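Local coordinates for major capsid protein (Faustovirus, PDB 5J7O), which builds the icosahedral protein shell of a large double-stranded DNA virus as trimers of a double jelly-roll subunit, at the interface of chains A and B. Coordinates in Å, arbitrary orientation; residue numbers count along the deposited sequence, not the author numbering. Chains: chain A/B, major capsid protein.

Both contacts join chain A to chain B within the trimer of the deposited assembly, and the centres of their C-alpha atoms lie about 33 Å apart. Contact 1 sets strands and a 3-10 turn of A against loops of B; contact 2 lays the N-terminal arm of A, with helices 22-38 and 48-52, on helix 403-412 of B. They share no residue, but two elements tie them together: in chain A strand 69-76 of contact 1 follows the arm of contact 2, and strand 389-401 of contact 1 runs, in the other copy, into helix 403-412. Body packing and arm packing thus probably reinforce one trimer.

Contact 1: the interface of chains A and B. Residues chain A 69, 71, 102, 305-307, 397; chain B 553, 573-574.
In this double jelly-roll capsid protein, strands 69-76, 99-109 and 389-401 of chain A, with the 3-10 turn 306-308, receive two loop segments of chain B, and A:Asn397 meets B:Tyr553 tip to tip. The amide nitrogen ND2 of A:Asn397 lies 2.7 Å from the phenol oxygen OH of B:Tyr553, a strongly bent hydrogen bond. The amide and ring planes are turned 64° apart. Tyrosine suits position 553 because its long apolar ring carries a polar tip across to the amide. The straighter bond of A:Asn397 is made within its own chain: ND2 donates to the carboxylate OD1 of A:Asp102 at 2.6 Å (163° at H), on the syn side and close to the amide plane. A:Asp102 thereby fixes the rotation of the amide, and its likely negative charge would favour the NH2 over the carbonyl oxygen on this side. With CG anti to its backbone N (chi1 -161°), A:Asn397 directs the amide toward the phenol.

A:Tyr71 also approaches B:Tyr553 tip to tip, and the phenol oxygen OH of B:Tyr553 sits over its ring face, toward the rim at CE1, 3.5 Å away. Over the same face, but at the CE2 rim, lies the methyl CD2 of B:Leu573, 3.8 Å from CE2. The broad ring of tyrosine suits position 71 by offering one face to both.

The branched end of B:Leu573 lets one residue pack against two groups of neighbours. CD2 faces A:Tyr71 and also the ring carbon CG of A:Pro306, at 4.0 Å, while CD1 meets the thioether SD of A:Met69 at 3.8 Å. Methionine fits here because its chain, bent at chi2 and chi3, can bring both SD and CE against that methyl. Proline offers a compact, rigid apolar surface, and A:Pro306 has 56 Å² hidden by chain B.

B:Tyr574, long enough to reach the same turn, points its phenol end there, with OH 3.9 Å from the aliphatic CG of A:Arg307. The guanidinium of A:Arg307 turns back to its own chain, where NH2 forms a salt bridge with A:Asp305 OD2 at 2.6 Å.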
loop_
_atom_site.group_PDB
_atom_site.type_symbol
_atom_site.label_atom_id
_atom_site.label_comp_id
_atom_site.label_asym_id
_atom_site.label_seq_id
_atom_site.Cartn_x
_atom_site.Cartn_y
_atom_site.Cartn_z
ATOM N N MET A 69 -17.101 34.759 -4.300
ATOM C CA MET A 69 -16.651 34.282 -3.000
ATOM C C MET A 69 -15.171 33.942 -3.077
ATOM O O MET A 69 -14.718 33.343 -4.055
ATOM C CB MET A 69 -17.454 33.052 -2.561
ATOM C CG MET A 69 -16.903 32.350 -1.339
ATOM S SD MET A 69 -16.864 30.566 -1.575
ATOM C CE MET A 69 -15.917 30.462 -3.088
ATOM N N TYR A 71 -11.596 32.927 -0.286
ATOM C CA TYR A 71 -11.172 32.534 1.048
ATOM C C TYR A 71 -9.693 32.836 1.249
ATOM O O TYR A 71 -8.917 32.933 0.296
ATOM C CB TYR A 71 -11.462 31.045 1.331
ATOM C CG TYR A 71 -10.729 30.046 0.455
ATOM C CD1 TYR A 71 -9.465 29.581 0.800
ATOM C CD2 TYR A 71 -11.320 29.539 -0.695
ATOM C CE1 TYR A 71 -8.801 28.659 0.012
ATOM C CE2 TYR A 71 -10.665 28.615 -1.489
ATOM C CZ TYR A 71 -9.406 28.179 -1.132
ATOM O OH TYR A 71 -8.750 27.260 -1.920
ATOM N N ASP A 102 -12.583 25.464 7.673
ATOM C CA ASP A 102 -11.665 24.424 8.124
ATOM C C ASP A 102 -10.556 25.001 8.995
ATOM O O ASP A 102 -10.059 26.105 8.750
ATOM C CB ASP A 102 -11.066 23.687 6.924
ATOM C CG ASP A 102 -10.353 24.613 5.959
ATOM O OD1 ASP A 102 -11.029 25.202 5.090
ATOM O OD2 ASP A 102 -9.115 24.738 6.061
ATOM N N ASP A 305 -16.364 21.240 6.237
ATOM C CA ASP A 305 -17.000 21.322 4.932
ATOM C C ASP A 305 -17.260 22.786 4.579
ATOM O O ASP A 305 -17.862 23.511 5.385
ATOM C CB ASP A 305 -18.312 20.534 4.953
ATOM C CG ASP A 305 -18.906 20.312 3.567
ATOM O OD1 ASP A 305 -18.583 21.065 2.627
ATOM O OD2 ASP A 305 -19.719 19.374 3.424
ATOM N N PRO A 306 -16.813 23.261 3.413
ATOM C CA PRO A 306 -17.057 24.671 3.058
ATOM C C PRO A 306 -18.526 25.062 3.060
ATOM O O PRO A 306 -18.860 26.170 3.495
ATOM C CB PRO A 306 -16.442 24.785 1.657
ATOM C CG PRO A 306 -15.388 23.737 1.627
ATOM C CD PRO A 306 -15.912 22.596 2.452
ATOM N N ARG A 307 -19.412 24.182 2.580
ATOM C CA ARG A 307 -20.837 24.504 2.552
ATOM C C ARG A 307 -21.356 24.843 3.942
ATOM O O ARG A 307 -22.205 25.728 4.100
ATOM C CB ARG A 307 -21.634 23.334 1.974
ATOM C CG ARG A 307 -21.180 22.840 0.616
ATOM C CD ARG A 307 -22.030 21.654 0.191
ATOM N NE ARG A 307 -21.936 20.552 1.145
ATOM C CZ ARG A 307 -21.556 19.318 0.831
ATOM N NH1 ARG A 307 -21.249 19.015 -0.424
ATOM N NH2 ARG A 307 -21.496 18.382 1.768
ATOM N N ASN A 397 -9.625 29.045 8.125
ATOM C CA ASN A 397 -10.030 29.418 6.775
ATOM C C ASN A 397 -11.190 30.402 6.869
ATOM O O ASN A 397 -12.222 30.094 7.474
ATOM C CB ASN A 397 -10.428 28.182 5.973
ATOM C CG ASN A 397 -10.410 28.428 4.476
ATOM O OD1 ASN A 397 -10.306 29.569 4.024
ATOM N ND2 ASN A 397 -10.514 27.357 3.698
ATOM N N TYR B 553 -8.537 19.350 0.747
ATOM C CA TYR B 553 -9.294 19.661 -0.456
ATOM C C TYR B 553 -9.258 18.514 -1.460
ATOM O O TYR B 553 -8.429 17.604 -1.380
ATOM C CB TYR B 553 -8.748 20.926 -1.123
ATOM C CG TYR B 553 -8.929 22.194 -0.322
ATOM C CD1 TYR B 553 -7.976 22.596 0.604
ATOM C CD2 TYR B 553 -10.045 22.999 -0.504
ATOM C CE1 TYR B 553 -8.135 23.759 1.332
ATOM C CE2 TYR B 553 -10.213 24.163 0.218
ATOM C CZ TYR B 553 -9.256 24.538 1.134
ATOM O OH TYR B 553 -9.419 25.698 1.857
ATOM N N LEU B 573 -12.325 25.863 -4.201
ATOM C CA LEU B 573 -12.840 24.973 -3.167
ATOM C C LEU B 573 -12.761 23.508 -3.570
ATOM O O LEU B 573 -12.621 22.640 -2.701
ATOM C CB LEU B 573 -14.285 25.336 -2.824
ATOM C CG LEU B 573 -14.499 26.604 -1.998
ATOM C CD1 LEU B 573 -15.981 26.835 -1.754
ATOM C CD2 LEU B 573 -13.743 26.514 -0.681
ATOM N N TYR B 574 -12.849 23.206 -4.862
ATOM C CA TYR B 574 -12.914 21.824 -5.342
ATOM C C TYR B 574 -11.987 21.644 -6.533
ATOM O O TYR B 574 -12.434 21.522 -7.681
ATOM C CB TYR B 574 -14.355 21.447 -5.690
ATOM C CG TYR B 574 -15.308 21.703 -4.549
ATOM C CD1 TYR B 574 -15.367 20.838 -3.466
ATOM C CD2 TYR B 574 -16.134 22.819 -4.543
ATOM C CE1 TYR B 574 -16.227 21.070 -2.414
ATOM C CE2 TYR B 574 -16.999 23.060 -3.495
ATOM C CZ TYR B 574 -17.041 22.181 -2.433
ATOM O OH TYR B 574 -17.902 22.414 -1.385
#

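Contact 2: the interface of chains A and B. Residues chain A 25, 29, 48, 51, 56-57, 59; chain B 67, 405, 408-409.
Apolar packing dominates where B:Ile405 presses against A:Leu25, A:Leu57 and A:Ile51. The beta-branch of B:Ile405 divides the work: CG1 touches the methyl CD2 of A:Leu25 at 3.6 Å, while CG2, anti to the backbone N, meets CD1 of A:Leu57, also at 3.6 Å. Its terminal CD1 continues past A:Ile51 and lies 3.8 Å from CG2 of that residue. Isoleucine suits this position because its methyls reach different neighbours from one helical turn, and B:Ile405 has 62 Å² hidden by chain A. One turn further on, B:Ile408 extends its chain (chi2 175°) to meet A:Ile29 tip to tip, CD1 to CD1 at 3.7 Å.

The aromatic contact belongs to B:Tyr409. The carbonyl oxygen O of A:Ile59 sits over its ring face at the CE1 rim, 3.4 Å from CE1, while A:Leu48 brings its CD2 methyl obliquely to the ring's CD1. A flat, wide side chain can thus serve both the helix and the extended segment of chain A.

Polar linkage comes from the backbone: B:Ala67 N donates to A:Ile56 O at 3.0 Å. The small methyl of alanine probably lets the two main chains come close.

All three B-chain packing residues project from helix 403-412, which follows strand 389-401; against one side of it lies the N-terminal arm of chain A, with helices 22-38 and 48-52 and the extended segment before strand 69-76.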
loop_
_atom_site.group_PDB
_atom_site.type_symbol
_atom_site.label_atom_id
_atom_site.label_comp_id
_atom_site.label_asym_id
_atom_site.label_seq_id
_atom_site.Cartn_x
_atom_site.Cartn_y
_atom_site.Cartn_z
ATOM N N LEU A 25 -37.480 11.317 -28.055
ATOM C CA LEU A 25 -36.677 12.534 -28.121
ATOM C C LEU A 25 -36.855 13.249 -29.455
ATOM O O LEU A 25 -37.010 14.475 -29.494
ATOM C CB LEU A 25 -35.204 12.199 -27.884
ATOM C CG LEU A 25 -34.195 13.338 -28.031
ATOM C CD1 LEU A 25 -34.452 14.432 -27.006
ATOM C CD2 LEU A 25 -32.778 12.804 -27.909
ATOM N N ILE A 29 -38.444 16.927 -30.275
ATOM C CA ILE A 29 -37.772 17.949 -31.075
ATOM C C ILE A 29 -38.694 18.449 -32.180
ATOM O O ILE A 29 -38.820 19.659 -32.408
ATOM C CB ILE A 29 -36.452 17.400 -31.648
ATOM C CG1 ILE A 29 -35.485 17.046 -30.517
ATOM C CG2 ILE A 29 -35.820 18.408 -32.594
ATOM C CD1 ILE A 29 -34.194 16.418 -30.994
ATOM N N LEU A 48 -31.435 23.679 -25.127
ATOM C CA LEU A 48 -30.875 22.563 -24.372
ATOM C C LEU A 48 -31.719 22.236 -23.147
ATOM O O LEU A 48 -31.815 21.067 -22.755
ATOM C CB LEU A 48 -29.437 22.874 -23.959
ATOM C CG LEU A 48 -28.420 22.948 -25.100
ATOM C CD1 LEU A 48 -27.023 23.220 -24.562
ATOM C CD2 LEU A 48 -28.445 21.665 -25.915
ATOM N N ILE A 51 -34.597 20.010 -24.232
ATOM C CA ILE A 51 -34.141 18.633 -24.382
ATOM C C ILE A 51 -33.964 17.980 -23.017
ATOM O O ILE A 51 -34.345 16.822 -22.812
ATOM C CB ILE A 51 -32.838 18.586 -25.201
ATOM C CG1 ILE A 51 -33.053 19.205 -26.582
ATOM C CG2 ILE A 51 -32.343 17.155 -25.333
ATOM C CD1 ILE A 51 -34.111 18.505 -27.401
ATOM N N ILE A 56 -31.030 13.277 -20.717
ATOM C CA ILE A 56 -29.790 13.824 -20.179
ATOM C C ILE A 56 -28.756 13.884 -21.296
ATOM O O ILE A 56 -28.703 13.003 -22.164
ATOM C CB ILE A 56 -29.284 13.003 -18.974
ATOM C CG1 ILE A 56 -28.046 13.653 -18.353
ATOM C CG2 ILE A 56 -28.975 11.574 -19.366
ATOM C CD1 ILE A 56 -27.583 12.983 -17.076
ATOM N N LEU A 57 -27.948 14.943 -21.288
ATOM C CA LEU A 57 -26.926 15.177 -22.303
ATOM C C LEU A 57 -25.585 14.731 -21.731
ATOM O O LEU A 57 -25.025 15.398 -20.856
ATOM C CB LEU A 57 -26.889 16.649 -22.709
ATOM C CG LEU A 57 -27.905 17.209 -23.714
ATOM C CD1 LEU A 57 -27.591 16.723 -25.118
ATOM C CD2 LEU A 57 -29.342 16.868 -23.341
ATOM N N ILE A 59 -22.596 14.533 -23.170
ATOM C CA ILE A 59 -21.621 15.566 -23.484
ATOM C C ILE A 59 -22.298 16.915 -23.266
ATOM O O ILE A 59 -23.282 17.250 -23.937
ATOM C CB ILE A 59 -21.063 15.417 -24.914
ATOM C CG1 ILE A 59 -19.935 16.412 -25.191
ATOM C CG2 ILE A 59 -22.177 15.604 -25.932
ATOM C CD1 ILE A 59 -19.154 16.102 -26.450
ATOM N N ALA B 67 -29.460 11.135 -24.360
ATOM C CA ALA B 67 -29.387 11.339 -25.798
ATOM C C ALA B 67 -28.409 10.341 -26.395
ATOM O O ALA B 67 -27.246 10.284 -25.986
ATOM C CB ALA B 67 -28.956 12.773 -26.109
ATOM N N ILE B 405 -29.641 15.885 -32.114
ATOM C CA ILE B 405 -29.033 16.494 -30.935
ATOM C C ILE B 405 -27.724 17.186 -31.297
ATOM O O ILE B 405 -27.344 18.181 -30.665
ATOM C CB ILE B 405 -28.841 15.431 -29.836
ATOM C CG1 ILE B 405 -30.200 14.916 -29.363
ATOM C CG2 ILE B 405 -28.068 15.995 -28.657
ATOM C CD1 ILE B 405 -31.054 15.979 -28.704
ATOM N N ILE B 408 -28.506 20.683 -32.598
ATOM C CA ILE B 408 -29.054 21.498 -31.517
ATOM C C ILE B 408 -27.946 21.931 -30.563
ATOM O O ILE B 408 -27.866 23.100 -30.168
ATOM C CB ILE B 408 -30.167 20.733 -30.778
ATOM C CG1 ILE B 408 -31.398 20.583 -31.674
ATOM C CG2 ILE B 408 -30.530 21.438 -29.478
ATOM C CD1 ILE B 408 -32.487 19.729 -31.066
ATOM N N TYR B 409 -27.072 20.995 -30.185
ATOM C CA TYR B 409 -26.012 21.298 -29.228
ATOM C C TYR B 409 -25.018 22.300 -29.802
ATOM O O TYR B 409 -24.625 23.257 -29.125
ATOM C CB TYR B 409 -25.304 20.005 -28.819
ATOM C CG TYR B 409 -24.281 20.162 -27.715
ATOM C CD1 TYR B 409 -24.662 20.118 -26.381
ATOM C CD2 TYR B 409 -22.935 20.336 -28.008
ATOM C CE1 TYR B 409 -23.732 20.253 -25.368
ATOM C CE2 TYR B 409 -21.997 20.473 -27.002
ATOM C CZ TYR B 409 -22.402 20.431 -25.684
ATOM O OH TYR B 409 -21.472 20.565 -24.679
#